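Flavodoxin (Fusobacterium nucleatum, PDB 6OHK) binds flavin mononucleotide and probably passes electrons to a number of redox enzymes. Local coordinates at residues F10-T15 with A66-N71. The protein carries 1 engineered substitution. Residues are numbered along the deposited sequence; the frame is centred on the assembly and turned at random.
With FMN (flavin mononucleotide), chain B.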
loop_
_atom_site.group_PDB
_atom_site.type_symbol
_atom_site.label_atom_id
_atom_site.label_comp_id
_atom_site.label_asym_id
_atom_site.label_seq_id
_atom_site.Cartn_x
_atom_site.Cartn_y
_atom_site.Cartn_z
ATOM N N PHE A 10 -2.691 -7.487 0.955
ATOM C CA PHE A 10 -1.420 -8.207 0.884
ATOM C C PHE A 10 -0.355 -7.371 1.572
ATOM O O PHE A 10 -0.224 -6.190 1.262
ATOM C CB PHE A 10 -1.033 -8.420 -0.569
ATOM C CG PHE A 10 -1.954 -9.395 -1.278
ATOM C CD1 PHE A 10 -3.202 -8.998 -1.777
ATOM C CD2 PHE A 10 -1.601 -10.724 -1.395
ATOM C CE1 PHE A 10 -4.046 -9.911 -2.345
ATOM C CE2 PHE A 10 -2.457 -11.644 -1.980
ATOM C CZ PHE A 10 -3.662 -11.234 -2.443
ATOM N N TYR A 11 0.365 -7.964 2.523
ATOM C CA TYR A 11 1.351 -7.214 3.296
ATOM C C TYR A 11 2.600 -8.049 3.504
ATOM O O TYR A 11 2.593 -9.267 3.333
ATOM C CB TYR A 11 0.772 -6.745 4.645
ATOM C CG TYR A 11 0.655 -7.849 5.638
ATOM C CD1 TYR A 11 -0.427 -8.713 5.627
ATOM C CD2 TYR A 11 1.653 -8.064 6.593
ATOM C CE1 TYR A 11 -0.512 -9.765 6.524
ATOM C CE2 TYR A 11 1.569 -9.124 7.490
ATOM C CZ TYR A 11 0.481 -9.961 7.441
ATOM O OH TYR A 11 0.463 -11.024 8.383
ATOM N N ALA A 12 3.649 -7.379 3.976
ATOM C CA ALA A 12 4.832 -8.024 4.508
ATOM C C ALA A 12 5.251 -7.259 5.740
ATOM O O ALA A 12 4.917 -6.093 5.897
ATOM C CB ALA A 12 5.964 -8.017 3.484
ATOM N N THR A 13 6.040 -7.907 6.592
ATOM C CA THR A 13 6.544 -7.254 7.808
ATOM C C THR A 13 7.862 -7.873 8.217
ATOM O O THR A 13 8.046 -9.080 8.056
ATOM C CB THR A 13 5.532 -7.356 8.958
ATOM O OG1 THR A 13 5.961 -6.560 10.065
ATOM C CG2 THR A 13 5.364 -8.781 9.442
ATOM N N LEU A 14 8.793 -7.053 8.720
ATOM C CA LEU A 14 9.977 -7.600 9.386
ATOM C C LEU A 14 9.793 -7.634 10.895
ATOM O O LEU A 14 9.935 -8.699 11.511
ATOM C CB LEU A 14 11.221 -6.803 9.026
ATOM C CG LEU A 14 12.514 -7.317 9.667
ATOM C CD1 LEU A 14 12.900 -8.701 9.165
ATOM C CD2 LEU A 14 13.639 -6.304 9.453
ATOM N N THR A 15 9.487 -6.495 11.504
ATOM C CA THR A 15 9.403 -6.414 12.952
ATOM C C THR A 15 8.008 -6.241 13.514
ATOM O O THR A 15 7.872 -6.044 14.737
ATOM C CB THR A 15 10.374 -5.366 13.497
ATOM O OG1 THR A 15 10.246 -4.114 12.813
ATOM C CG2 THR A 15 11.815 -5.828 13.369
ATOM N N ALA A 66 11.702 -7.550 1.640
ATOM C CA ALA A 66 12.266 -8.592 0.789
ATOM C C ALA A 66 11.212 -9.521 0.224
ATOM O O ALA A 66 11.382 -10.024 -0.891
ATOM C CB ALA A 66 13.305 -9.410 1.558
ATOM N N ALA A 67 10.157 -9.833 0.984
ATOM C CA ALA A 67 9.152 -10.748 0.447
ATOM C C ALA A 67 8.423 -10.147 -0.738
ATOM O O ALA A 67 8.024 -10.877 -1.641
ATOM C CB ALA A 67 8.169 -11.154 1.528
ATOM N N TRP A 68 8.243 -8.829 -0.781
ATOM C CA TRP A 68 7.760 -8.187 -1.994
ATOM C C TRP A 68 8.847 -8.183 -3.068
ATOM O O TRP A 68 8.576 -8.557 -4.220
ATOM C CB TRP A 68 7.309 -6.749 -1.709
ATOM C CG TRP A 68 5.975 -6.590 -1.099
ATOM C CD1 TRP A 68 5.701 -6.134 0.156
ATOM C CD2 TRP A 68 4.730 -6.874 -1.716
ATOM N NE1 TRP A 68 4.329 -6.096 0.342
ATOM C CE2 TRP A 68 3.717 -6.547 -0.795
ATOM C CE3 TRP A 68 4.368 -7.362 -2.969
ATOM C CZ2 TRP A 68 2.380 -6.660 -1.111
ATOM C CZ3 TRP A 68 3.045 -7.484 -3.281
ATOM C CH2 TRP A 68 2.062 -7.152 -2.344
ATOM N N MET A 69 10.065 -7.760 -2.726
ATOM C CA MET A 69 11.111 -7.639 -3.740
ATOM C C MET A 69 11.361 -8.974 -4.428
ATOM O O MET A 69 11.550 -9.024 -5.651
ATOM C CB MET A 69 12.399 -7.097 -3.109
ATOM C CG MET A 69 12.260 -5.728 -2.468
ATOM S SD MET A 69 11.699 -4.409 -3.596
ATOM C CE MET A 69 13.096 -4.258 -4.681
ATOM N N ASN A 70 11.333 -10.059 -3.675
ATOM C CA ASN A 70 11.600 -11.366 -4.254
ATOM C C ASN A 70 10.493 -11.814 -5.184
ATOM O O ASN A 70 10.697 -12.736 -5.995
ATOM C CB ASN A 70 11.767 -12.398 -3.146
ATOM C CG ASN A 70 13.052 -12.243 -2.394
ATOM O OD1 ASN A 70 13.979 -11.602 -2.854
ATOM N ND2 ASN A 70 13.090 -12.792 -1.189
ATOM N N ASN A 71 9.310 -11.208 -5.085
ATOM C CA ASN A 71 8.138 -11.578 -5.864
ATOM C C ASN A 71 7.811 -10.583 -6.950
ATOM O O ASN A 71 6.741 -10.694 -7.549
ATOM C CB ASN A 71 6.947 -11.772 -4.931
ATOM C CG ASN A 71 6.972 -13.110 -4.296
ATOM O OD1 ASN A 71 6.857 -14.107 -5.016
ATOM N ND2 ASN A 71 7.087 -13.182 -2.991
HETATM N N1 FMN B . 11.885 3.718 6.325
HETATM C C2 FMN B . 11.792 4.493 5.159
HETATM O O2 FMN B . 10.909 5.269 5.001
HETATM N N3 FMN B . 12.827 4.339 4.172
HETATM C C4 FMN B . 13.901 3.496 4.278
HETATM O O4 FMN B . 14.701 3.453 3.366
HETATM C C4A FMN B . 13.982 2.739 5.478
HETATM N N5 FMN B . 15.059 1.872 5.650
HETATM C C5A FMN B . 15.113 1.196 6.901
HETATM C C6 FMN B . 16.248 0.412 7.179
HETATM C C7 FMN B . 16.335 -0.276 8.372
HETATM C C7M FMN B . 17.586 -1.157 8.511
HETATM C C8 FMN B . 15.357 -0.117 9.344
HETATM C C8M FMN B . 15.475 -0.920 10.622
HETATM C C9 FMN B . 14.236 0.665 9.073
HETATM C C9A FMN B . 14.136 1.333 7.879
HETATM N N10 FMN B . 12.960 2.144 7.615
HETATM C C10 FMN B . 12.950 2.868 6.441
HETATM C "C1'" FMN B . 11.899 2.279 8.611
HETATM C "C2'" FMN B . 10.949 1.043 8.598
HETATM O "O2'" FMN B . 10.335 0.851 7.336
HETATM C "C3'" FMN B . 9.829 1.273 9.629
HETATM O "O3'" FMN B . 10.425 1.230 10.910
HETATM C "C4'" FMN B . 8.641 0.316 9.570
HETATM O "O4'" FMN B . 7.655 0.777 10.487
HETATM C "C5'" FMN B . 9.014 -1.123 9.904
HETATM O "O5'" FMN B . 7.881 -1.934 9.636
HETATM P P FMN B . 7.851 -3.468 10.115
HETATM O O1P FMN B . 6.489 -3.943 9.662
HETATM O O2P FMN B . 8.966 -4.238 9.495
HETATM O O3P FMN B . 7.980 -3.462 11.644
#
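The indole of W68 takes F10 O at its edge, near the ring plane and 3.6 Å from W68 CZ2, while A12 CB, just past strand 7-11, comes obliquely to W68 CD1 at 3.8 Å. F10 adds its CB, 3.8 Å from W68 CH2. Its CG lies anti to the carbonyl carbon (chi1 -69°), and the phenyl ring beyond it leads away from the indole and stacks on F37. No hydrogen bond joins the two segments, and the side-chain contacts are apolar and buried; the indole NE1 hydrogen-bonds V55 O on strand 51-59, and T56 and L107 also touch the W68 side chain. Beside it, A12 CB and A67 CB meet at 4.3 Å, where the backbones come nearest.

In this flavodoxin fold, the short helix 66-69 thus packs against the end of a parallel strand just where the chain turns into the FMN phosphate loop. Past A12 the loop leaves the helix and grips the phosphate. T13 OG1, anti to its backbone N (chi1 -172°), donates to FMN O1P at 2.7 Å and also bonds G16 N. L14 N and T15 N both donate to FMN O2P, and T15 OG1 bonds to FMN O3P at 2.6 Å. T17 and T18 also hydrogen-bond to the cofactor. N71, just before helix 72-77, turns its ND2 back to A67 O (2.8 Å, 158° at the hydrogen), nearly in line with the carbonyl.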